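Local coordinates for 4-alpha-glucanotransferase (Aquifex aeolicus, PDB 1TZ7), which is an amylomaltase, a carbohydrate-active enzyme built on a parallel beta/alpha barrel enlarged by helical insertions, at residues L128-F132 with R194-F200; W151-Y155 with Q202-F206; I409-F413 with E434-N438. One frame throughout, in Å; residues are numbered along the deposited sequence.

Contact 1: residues L128-F132 with R194-F200; sequences LEKAF and RFYFHVF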
loop_
_atom_site.group_PDB
_atom_site.type_symbol
_atom_site.label_atom_id
_atom_site.label_comp_id
_atom_site.label_asym_id
_atom_site.label_seq_id
_atom_site.Cartn_x
_atom_site.Cartn_y
_atom_site.Cartn_z
ATOM N N LEU A 128 15.475 7.526 16.843
ATOM C CA LEU A 128 14.246 8.233 17.213
ATOM C C LEU A 128 14.094 8.326 18.733
ATOM O O LEU A 128 13.501 9.272 19.246
ATOM C CB LEU A 128 13.020 7.532 16.604
ATOM C CG LEU A 128 12.798 7.768 15.104
ATOM C CD1 LEU A 128 11.861 6.721 14.525
ATOM C CD2 LEU A 128 12.259 9.167 14.853
ATOM N N GLU A 129 14.627 7.336 19.445
ATOM C CA GLU A 129 14.651 7.366 20.906
ATOM C C GLU A 129 15.572 8.476 21.380
ATOM O O GLU A 129 15.266 9.183 22.336
ATOM C CB GLU A 129 15.128 6.018 21.464
ATOM C CG GLU A 129 14.078 4.915 21.413
ATOM C CD GLU A 129 13.060 5.017 22.531
ATOM O OE1 GLU A 129 13.207 5.903 23.397
ATOM O OE2 GLU A 129 12.110 4.210 22.541
ATOM N N LYS A 130 16.703 8.624 20.695
ATOM C CA LYS A 130 17.694 9.638 21.033
ATOM C C LYS A 130 17.179 11.034 20.684
ATOM O O LYS A 130 17.427 11.996 21.409
ATOM C CB LYS A 130 19.004 9.360 20.283
ATOM C CG LYS A 130 20.199 10.144 20.797
ATOM C CD LYS A 130 21.522 9.510 20.344
ATOM C CE LYS A 130 21.919 8.324 21.233
ATOM N NZ LYS A 130 23.307 8.461 21.770
ATOM N N ALA A 131 16.457 11.131 19.570
ATOM C CA ALA A 131 15.909 12.408 19.115
ATOM C C ALA A 131 14.813 12.899 20.057
ATOM O O ALA A 131 14.687 14.097 20.304
ATOM C CB ALA A 131 15.361 12.271 17.695
ATOM N N PHE A 132 14.028 11.962 20.582
ATOM C CA PHE A 132 12.936 12.292 21.491
ATOM C C PHE A 132 13.462 12.871 22.812
ATOM O O PHE A 132 12.804 13.703 23.433
ATOM C CB PHE A 132 12.089 11.049 21.769
ATOM C CG PHE A 132 10.905 11.310 22.655
ATOM C CD1 PHE A 132 9.898 12.177 22.253
ATOM C CD2 PHE A 132 10.794 10.689 23.895
ATOM C CE1 PHE A 132 8.808 12.418 23.067
ATOM C CE2 PHE A 132 9.705 10.929 24.709
ATOM C CZ PHE A 132 8.712 11.794 24.295
ATOM N N ARG A 194 5.967 7.401 27.501
ATOM C CA ARG A 194 6.013 6.444 26.396
ATOM C C ARG A 194 4.935 6.761 25.357
ATOM O O ARG A 194 5.149 6.598 24.153
ATOM C CB ARG A 194 5.821 5.019 26.923
ATOM C CG ARG A 194 7.003 4.487 27.711
ATOM C CD ARG A 194 8.113 3.929 26.848
ATOM N NE ARG A 194 9.059 4.963 26.430
ATOM C CZ ARG A 194 9.685 4.983 25.250
ATOM N NH1 ARG A 194 9.468 4.023 24.352
ATOM N NH2 ARG A 194 10.528 5.969 24.967
ATOM N N PHE A 195 3.779 7.211 25.833
ATOM C CA PHE A 195 2.692 7.630 24.957
ATOM C C PHE A 195 3.182 8.711 24.003
ATOM O O PHE A 195 2.963 8.631 22.797
ATOM C CB PHE A 195 1.506 8.147 25.794
ATOM C CG PHE A 195 0.475 8.911 24.996
ATOM C CD1 PHE A 195 -0.519 8.240 24.294
ATOM C CD2 PHE A 195 0.493 10.301 24.964
ATOM C CE1 PHE A 195 -1.469 8.942 23.569
ATOM C CE2 PHE A 195 -0.457 11.005 24.238
ATOM C CZ PHE A 195 -1.435 10.326 23.542
ATOM N N TYR A 196 3.863 9.710 24.551
ATOM C CA TYR A 196 4.255 10.880 23.778
ATOM C C TYR A 196 5.445 10.593 22.853
ATOM O O TYR A 196 5.652 11.303 21.871
ATOM C CB TYR A 196 4.578 12.054 24.707
ATOM C CG TYR A 196 3.383 12.937 24.996
ATOM C CD1 TYR A 196 2.854 13.766 24.012
ATOM C CD2 TYR A 196 2.778 12.937 26.247
ATOM C CE1 TYR A 196 1.756 14.576 24.267
ATOM C CE2 TYR A 196 1.678 13.744 26.514
ATOM C CZ TYR A 196 1.173 14.561 25.518
ATOM O OH TYR A 196 0.086 15.362 25.774
ATOM N N PHE A 197 6.221 9.554 23.168
ATOM C CA PHE A 197 7.272 9.099 22.256
ATOM C C PHE A 197 6.654 8.592 20.964
ATOM O O PHE A 197 7.174 8.837 19.886
ATOM C CB PHE A 197 8.123 7.988 22.891
ATOM C CG PHE A 197 8.969 7.226 21.892
ATOM C CD1 PHE A 197 10.153 7.772 21.402
ATOM C CD2 PHE A 197 8.570 5.974 21.429
ATOM C CE1 PHE A 197 10.932 7.076 20.472
ATOM C CE2 PHE A 197 9.347 5.277 20.500
ATOM C CZ PHE A 197 10.526 5.832 20.024
ATOM N N HIS A 198 5.539 7.884 21.085
ATOM C CA HIS A 198 4.903 7.263 19.933
ATOM C C HIS A 198 4.131 8.258 19.082
ATOM O O HIS A 198 4.017 8.078 17.873
ATOM C CB HIS A 198 4.019 6.106 20.377
ATOM C CG HIS A 198 4.798 4.934 20.861
ATOM N ND1 HIS A 198 5.708 4.274 20.064
ATOM C CD2 HIS A 198 4.847 4.328 22.070
ATOM C CE1 HIS A 198 6.269 3.300 20.754
ATOM N NE2 HIS A 198 5.763 3.310 21.975
ATOM N N VAL A 199 3.615 9.320 19.698
ATOM C CA VAL A 199 3.027 10.413 18.911
ATOM C C VAL A 199 4.137 11.213 18.220
ATOM O O VAL A 199 3.976 11.648 17.093
ATOM C CB VAL A 199 2.100 11.381 19.771
ATOM C CG1 VAL A 199 1.450 10.640 20.926
ATOM C CG2 VAL A 199 2.868 12.583 20.259
ATOM N N PHE A 200 5.268 11.378 18.911
ATOM C CA PHE A 200 6.439 12.060 18.340
ATOM C C PHE A 200 6.936 11.348 17.084
ATOM O O PHE A 200 7.288 11.991 16.103
ATOM C CB PHE A 200 7.574 12.140 19.376
ATOM C CG PHE A 200 8.921 12.484 18.783
ATOM C CD1 PHE A 200 9.239 13.795 18.456
ATOM C CD2 PHE A 200 9.870 11.490 18.551
ATOM C CE1 PHE A 200 10.479 14.113 17.909
ATOM C CE2 PHE A 200 11.108 11.804 18.004
ATOM C CZ PHE A 200 11.411 13.116 17.684
#
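Leu128, Glu129, Ala131 and Phe132 press onto helix 192-218 in a steep helix-helix crossing built on an aromatic cluster of Phe132, Phe197 and Phe200, with a salt bridge beside it. The axes of the two short segments approach to 10.4 Å, with 111° between their N-to-C directions, and both belong to the helical insertion between barrel strands 60-62 and 222-227. At Leu128 the backbone does much of the touching: its O sits 3.6 Å from Phe197 CE1, near the plane of that ring and at its edge. The Leu128 side chain meets Phe200 through CD2.

Glu129 has two jobs. A bend at its second torsion lays the carboxylate over one face of Phe197, the two planes only 16° apart, with OE2 resting 3.4 Å from Phe197 CZ toward the rim of the ring. Arg194 grips the Glu129 carboxylate end-on, through bonds from NH2 to OE1 (3.1 Å) and from NH1 to OE2 (3.2 Å). Both oxygens offer their syn lone pairs, but each lies tilted out of the guanidinium plane and the bonds are distinctly bent. Arg194 NH1 also has a long, weak ion pair with Glu163.

Ala131 contributes its CB, which lies near the ring plane at the edge of Phe200, 4.0 Å from CZ. Phe132 carries the largest share of the contact. Its CG stands anti to the backbone N (chi1 -178°), which drives the ring across to helix 192-218. There it lies oblique to Phe200, and it receives the edge of Phe197 in an offset edge-to-face pair. Helix 138-147 adds Phe138 against Phe132. The backbone of Phe197 joins in as well, its CA lying over the centre of the Phe132 ring, 3.7 Å from the centroid, in a CH-pi contact.

Contact 2: residues W151-Y155 with Q202-F206; sequences WLRDY and QFVFF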
loop_
_atom_site.group_PDB
_atom_site.type_symbol
_atom_site.label_atom_id
_atom_site.label_comp_id
_atom_site.label_asym_id
_atom_site.label_seq_id
_atom_site.Cartn_x
_atom_site.Cartn_y
_atom_site.Cartn_z
ATOM N N TRP A 151 -7.530 8.817 15.607
ATOM C CA TRP A 151 -6.775 7.538 15.578
ATOM C C TRP A 151 -5.515 7.523 16.477
ATOM O O TRP A 151 -5.126 6.468 16.978
ATOM C CB TRP A 151 -6.387 7.171 14.141
ATOM C CG TRP A 151 -5.329 8.058 13.547
ATOM C CD1 TRP A 151 -5.528 9.207 12.847
ATOM C CD2 TRP A 151 -3.910 7.862 13.596
ATOM N NE1 TRP A 151 -4.325 9.744 12.458
ATOM C CE2 TRP A 151 -3.314 8.937 12.905
ATOM C CE3 TRP A 151 -3.078 6.889 14.156
ATOM C CZ2 TRP A 151 -1.933 9.063 12.761
ATOM C CZ3 TRP A 151 -1.702 7.019 14.010
ATOM C CH2 TRP A 151 -1.149 8.095 13.320
ATOM N N LEU A 152 -4.887 8.683 16.668
ATOM C CA LEU A 152 -3.515 8.729 17.197
ATOM C C LEU A 152 -3.459 8.562 18.719
ATOM O O LEU A 152 -2.524 7.975 19.240
ATOM C CB LEU A 152 -2.824 10.026 16.788
ATOM C CG LEU A 152 -1.382 10.206 17.289
ATOM C CD1 LEU A 152 -0.494 9.025 16.895
ATOM C CD2 LEU A 152 -0.804 11.506 16.765
ATOM N N ARG A 153 -4.462 9.086 19.425
ATOM C CA ARG A 153 -4.577 8.858 20.870
ATOM C C ARG A 153 -4.627 7.368 21.158
ATOM O O ARG A 153 -3.974 6.880 22.078
ATOM C CB ARG A 153 -5.837 9.536 21.430
ATOM C CG ARG A 153 -5.750 11.053 21.500
ATOM C CD ARG A 153 -7.107 11.763 21.386
ATOM N NE ARG A 153 -7.216 12.905 22.296
ATOM C CZ ARG A 153 -6.597 14.078 22.119
ATOM N NH1 ARG A 153 -6.760 15.054 23.005
ATOM N NH2 ARG A 153 -5.817 14.278 21.060
ATOM N N ASP A 154 -5.405 6.648 20.356
ATOM C CA ASP A 154 -5.585 5.223 20.534
ATOM C C ASP A 154 -4.337 4.448 20.119
ATOM O O ASP A 154 -3.986 3.463 20.744
ATOM C CB ASP A 154 -6.789 4.738 19.730
ATOM C CG ASP A 154 -8.105 5.152 20.350
ATOM O OD1 ASP A 154 -8.981 5.651 19.617
ATOM O OD2 ASP A 154 -8.350 5.020 21.557
ATOM N N TYR A 155 -3.671 4.900 19.056
ATOM C CA TYR A 155 -2.532 4.168 18.515
ATOM C C TYR A 155 -1.322 4.293 19.424
ATOM O O TYR A 155 -0.672 3.308 19.733
ATOM C CB TYR A 155 -2.169 4.649 17.116
ATOM C CG TYR A 155 -0.928 3.967 16.573
ATOM C CD1 TYR A 155 -0.961 2.632 16.185
ATOM C CD2 TYR A 155 0.280 4.649 16.476
ATOM C CE1 TYR A 155 0.174 1.994 15.699
ATOM C CE2 TYR A 155 1.422 4.023 15.990
ATOM C CZ TYR A 155 1.363 2.694 15.603
ATOM O OH TYR A 155 2.494 2.069 15.121
ATOM N N GLN A 202 5.124 9.449 15.075
ATOM C CA GLN A 202 4.109 9.700 14.055
ATOM C C GLN A 202 4.184 11.138 13.542
ATOM O O GLN A 202 4.013 11.389 12.358
ATOM C CB GLN A 202 2.717 9.414 14.612
ATOM C CG GLN A 202 2.441 7.941 14.844
ATOM C CD GLN A 202 2.715 7.108 13.619
ATOM O OE1 GLN A 202 2.113 7.324 12.578
ATOM N NE2 GLN A 202 3.633 6.160 13.736
ATOM N N PHE A 203 4.438 12.072 14.449
ATOM C CA PHE A 203 4.646 13.476 14.089
ATOM C C PHE A 203 5.770 13.604 13.049
ATOM O O PHE A 203 5.590 14.218 11.995
ATOM C CB PHE A 203 4.991 14.284 15.346
ATOM C CG PHE A 203 5.404 15.710 15.070
ATOM C CD1 PHE A 203 6.739 16.094 15.172
ATOM C CD2 PHE A 203 4.462 16.669 14.729
ATOM C CE1 PHE A 203 7.123 17.412 14.928
ATOM C CE2 PHE A 203 4.847 17.992 14.484
ATOM C CZ PHE A 203 6.175 18.355 14.583
ATOM N N VAL A 204 6.919 13.009 13.350
ATOM C CA VAL A 204 8.071 13.076 12.460
ATOM C C VAL A 204 7.732 12.503 11.088
ATOM O O VAL A 204 8.119 13.062 10.068
ATOM C CB VAL A 204 9.291 12.313 13.042
ATOM C CG1 VAL A 204 10.414 12.214 12.003
ATOM C CG2 VAL A 204 9.795 13.000 14.308
ATOM N N PHE A 205 7.005 11.386 11.070
ATOM C CA PHE A 205 6.674 10.716 9.814
ATOM C C PHE A 205 5.758 11.581 8.956
ATOM O O PHE A 205 6.007 11.773 7.769
ATOM C CB PHE A 205 6.001 9.363 10.070
ATOM C CG PHE A 205 5.533 8.679 8.811
ATOM C CD1 PHE A 205 6.329 7.726 8.185
ATOM C CD2 PHE A 205 4.305 9.005 8.240
ATOM C CE1 PHE A 205 5.906 7.102 7.018
ATOM C CE2 PHE A 205 3.880 8.385 7.078
ATOM C CZ PHE A 205 4.683 7.429 6.466
ATOM N N PHE A 206 4.693 12.091 9.568
ATOM C CA PHE A 206 3.637 12.767 8.834
ATOM C C PHE A 206 4.091 14.148 8.357
ATOM O O PHE A 206 3.637 14.633 7.326
ATOM C CB PHE A 206 2.374 12.887 9.702
ATOM C CG PHE A 206 1.448 11.698 9.594
ATOM C CD1 PHE A 206 1.684 10.541 10.336
ATOM C CD2 PHE A 206 0.347 11.733 8.751
ATOM C CE1 PHE A 206 0.833 9.444 10.235
ATOM C CE2 PHE A 206 -0.505 10.639 8.650
ATOM C CZ PHE A 206 -0.258 9.495 9.393
#
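Trp151, Leu152 and Tyr155 pack against the side chain of Gln202 in an oblique, roughly antiparallel helix crossing, part of the largely helical insertion between strands 60-62 and 222-227 of the barrel enzyme. Helices 149-165 and 192-218 stand well apart here, with segment axes 13.1 Å from each other and 137° between their directions, so long side chains must span the gap.

The close-packed part centres on Gln202. Its OE1 comes to the edge of the Trp151 indole, near the ring plane and 3.4 Å from CH2, with the amide almost perpendicular to the ring (82°). Leu152 CD1 packs on the aliphatic part of the same side chain, 3.7 Å from Gln202 CG, while Tyr155 CE2 approaches Gln202 NE2 to 3.8 Å. These are packing contacts; the buried carbonyl finds its polar partner in a loop, where Gly86 N donates to OE1. Helix 138-147 also shares the interface, placing Phe144 and Leu145 against Leu152.

The opposite flank of helix 149-165 is looser. Arg153 is exposed and takes no part, and the partly exposed Asp154 turns to a salt bridge with Arg179.

Trp151 adopts the crowded position, its CG between the backbone N and the carbonyl carbon (chi1 70°), a torsion that carries the six-membered ring toward Phe206. The rings meet obliquely, Trp151 CZ2 lying 3.8 Å from Phe206 CE1.

Contact 3: residues I409-F413 with E434-N438; sequences IRGWF and EEKVN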
loop_
_atom_site.group_PDB
_atom_site.type_symbol
_atom_site.label_atom_id
_atom_site.label_comp_id
_atom_site.label_asym_id
_atom_site.label_seq_id
_atom_site.Cartn_x
_atom_site.Cartn_y
_atom_site.Cartn_z
ATOM N N ILE A 409 8.143 -7.798 -15.887
ATOM C CA ILE A 409 7.879 -8.303 -17.240
ATOM C C ILE A 409 9.004 -9.198 -17.780
ATOM O O ILE A 409 8.738 -10.216 -18.417
ATOM C CB ILE A 409 7.632 -7.112 -18.206
ATOM C CG1 ILE A 409 6.238 -6.516 -17.974
ATOM C CG2 ILE A 409 7.795 -7.551 -19.679
ATOM C CD1 ILE A 409 5.084 -7.508 -18.210
ATOM N N ARG A 410 10.253 -8.816 -17.529
ATOM C CA ARG A 410 11.396 -9.542 -18.095
ATOM C C ARG A 410 11.519 -10.944 -17.493
ATOM O O ARG A 410 11.871 -11.888 -18.189
ATOM C CB ARG A 410 12.695 -8.762 -17.879
ATOM C CG ARG A 410 13.924 -9.377 -18.590
ATOM C CD ARG A 410 15.168 -8.490 -18.556
ATOM N NE ARG A 410 16.231 -8.993 -19.425
ATOM C CZ ARG A 410 17.402 -8.384 -19.613
ATOM N NH1 ARG A 410 17.670 -7.244 -18.998
ATOM N NH2 ARG A 410 18.307 -8.918 -20.423
ATOM N N GLY A 411 11.234 -11.066 -16.196
ATOM C CA GLY A 411 11.265 -12.356 -15.516
ATOM C C GLY A 411 10.045 -13.207 -15.837
ATOM O O GLY A 411 10.130 -14.427 -15.923
ATOM N N TRP A 412 8.908 -12.548 -16.004
ATOM C CA TRP A 412 7.688 -13.199 -16.459
ATOM C C TRP A 412 7.899 -13.804 -17.849
ATOM O O TRP A 412 7.488 -14.941 -18.117
ATOM C CB TRP A 412 6.540 -12.178 -16.478
ATOM C CG TRP A 412 5.381 -12.542 -17.351
ATOM C CD1 TRP A 412 4.345 -13.379 -17.039
ATOM C CD2 TRP A 412 5.119 -12.059 -18.675
ATOM N NE1 TRP A 412 3.461 -13.453 -18.092
ATOM C CE2 TRP A 412 3.913 -12.650 -19.109
ATOM C CE3 TRP A 412 5.789 -11.185 -19.549
ATOM C CZ2 TRP A 412 3.365 -12.400 -20.373
ATOM C CZ3 TRP A 412 5.239 -10.938 -20.800
ATOM C CH2 TRP A 412 4.042 -11.543 -21.198
ATOM N N PHE A 413 8.555 -13.051 -18.725
ATOM C CA PHE A 413 8.793 -13.510 -20.083
ATOM C C PHE A 413 9.737 -14.694 -20.103
ATOM O O PHE A 413 9.593 -15.596 -20.927
ATOM C CB PHE A 413 9.361 -12.384 -20.947
ATOM C CG PHE A 413 9.579 -12.778 -22.372
ATOM C CD1 PHE A 413 8.522 -12.776 -23.275
ATOM C CD2 PHE A 413 10.837 -13.171 -22.815
ATOM C CE1 PHE A 413 8.722 -13.149 -24.597
ATOM C CE2 PHE A 413 11.039 -13.543 -24.137
ATOM C CZ PHE A 413 9.981 -13.533 -25.026
ATOM N N GLU A 434 14.331 -11.277 -25.734
ATOM C CA GLU A 434 13.798 -11.190 -24.375
ATOM C C GLU A 434 14.133 -9.841 -23.698
ATOM O O GLU A 434 13.375 -9.356 -22.866
ATOM C CB GLU A 434 14.301 -12.369 -23.520
ATOM C CG GLU A 434 15.812 -12.414 -23.318
ATOM C CD GLU A 434 16.276 -11.571 -22.145
ATOM O OE1 GLU A 434 17.482 -11.280 -22.076
ATOM O OE2 GLU A 434 15.430 -11.197 -21.293
ATOM N N GLU A 435 15.261 -9.241 -24.077
ATOM C CA GLU A 435 15.694 -7.974 -23.470
ATOM C C GLU A 435 14.920 -6.761 -24.026
ATOM O O GLU A 435 14.978 -5.679 -23.459
ATOM C CB GLU A 435 17.208 -7.767 -23.663
ATOM C CG GLU A 435 17.623 -7.394 -25.087
ATOM C CD GLU A 435 18.190 -8.567 -25.862
ATOM O OE1 GLU A 435 17.813 -9.723 -25.568
ATOM O OE2 GLU A 435 19.013 -8.335 -26.770
ATOM N N LYS A 436 14.199 -6.961 -25.133
ATOM C CA LYS A 436 13.419 -5.877 -25.760
ATOM C C LYS A 436 11.931 -5.932 -25.380
ATOM O O LYS A 436 11.161 -5.055 -25.762
ATOM C CB LYS A 436 13.557 -5.938 -27.284
ATOM C CG LYS A 436 14.917 -5.508 -27.801
ATOM C CD LYS A 436 15.069 -3.989 -27.785
ATOM C CE LYS A 436 16.258 -3.539 -28.633
ATOM N NZ LYS A 436 15.877 -3.302 -30.055
ATOM N N VAL A 437 11.540 -6.961 -24.624
ATOM C CA VAL A 437 10.126 -7.196 -24.308
ATOM C C VAL A 437 9.540 -6.068 -23.466
ATOM O O VAL A 437 8.419 -5.631 -23.705
ATOM C CB VAL A 437 9.921 -8.541 -23.561
ATOM C CG1 VAL A 437 8.465 -8.683 -23.094
ATOM C CG2 VAL A 437 10.306 -9.703 -24.448
ATOM N N ASN A 438 10.301 -5.604 -22.478
ATOM C CA ASN A 438 9.846 -4.520 -21.604
ATOM C C ASN A 438 9.449 -3.289 -22.399
ATOM O O ASN A 438 8.398 -2.718 -22.177
ATOM C CB ASN A 438 10.937 -4.146 -20.595
ATOM C CG ASN A 438 10.691 -4.738 -19.225
ATOM O OD1 ASN A 438 9.614 -4.577 -18.647
ATOM N ND2 ASN A 438 11.684 -5.425 -18.698
HETATM O O HOH W 1 10.932 -6.281 -16.157
#
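Arg410 and Glu434 form the polar half of a mixed contact, and Phe413, Ile409 and Val437 the apolar half, where the short helix 409-414 meets the segment leading into helix 437-447 at the periphery of the barrel. It shows how a salt bridge and a small hydrophobic patch can secure one turn of helix together.

Arg410 reaches out with its chain extended from CG to NE, and grips Glu434 side-on, one nitrogen to each oxygen. Arg410 NE donates to Glu434 OE2 at 3.0 Å, and Arg410 NH2 to Glu434 OE1 at 3.0 Å, the latter nearly straight at 168°. Both oxygens lie in the guanidinium plane and are met on their syn side, and the two flat groups are nearly coplanar, a pairing that fixes the rotation of both. Glu434 curls back to present its carboxylate, while the backbone and CB of Glu435 cover one face of the guanidinium. Arg410 NH1 turns to Asn462 O.

On the apolar side, Val437 CG2 stands over the centre of the Phe413 ring, 3.6 Å from the centroid and only 4° off the normal, a well-aligned CH-pi contact. Glu434 CB comes to 3.5 Å from Phe413 CE2, and Val437 CG1 touches Ile409 CG2 at 3.7 Å. Arg421 makes a cation-pi contact with Phe413.

A water joins the segments near the start of helix 409-414, accepting from Arg410 N at 3.0 Å and from Asn438 ND2 at 2.8 Å. Asn438 ND2 is also bonded to Asn462 OD1.

Asn462 comes from beyond strand 452-456, whereas both segments lie between strands 397-400 and 452-456. Their helices link these neighbouring parallel strands, and the contact packs together two parts of one beta-alpha-beta crossover of a beta/alpha barrel.

Overall arrangement
Contacts 1 and 2 form a continuous unit, while contact 3 stands apart. The first two share helix 192-218, their centres lie 11 Å apart, and their segments alternate along the chain. They also touch: Phe195 CE1 lies 3.6 Å from Arg153 O, and Val199 CB 4.2 Å from Leu152 CD2, so helix 149-165 packs against consecutive turns of the shared helix. Contact 3 follows later in sequence, on the opposite side of the chain's centre, about 46 Å from contact 1 and 42 Å from contact 2 between centres. Its nearest atoms remain about 27 Å from contact 2. One barrel thus carries separately packed helical elements between different strands.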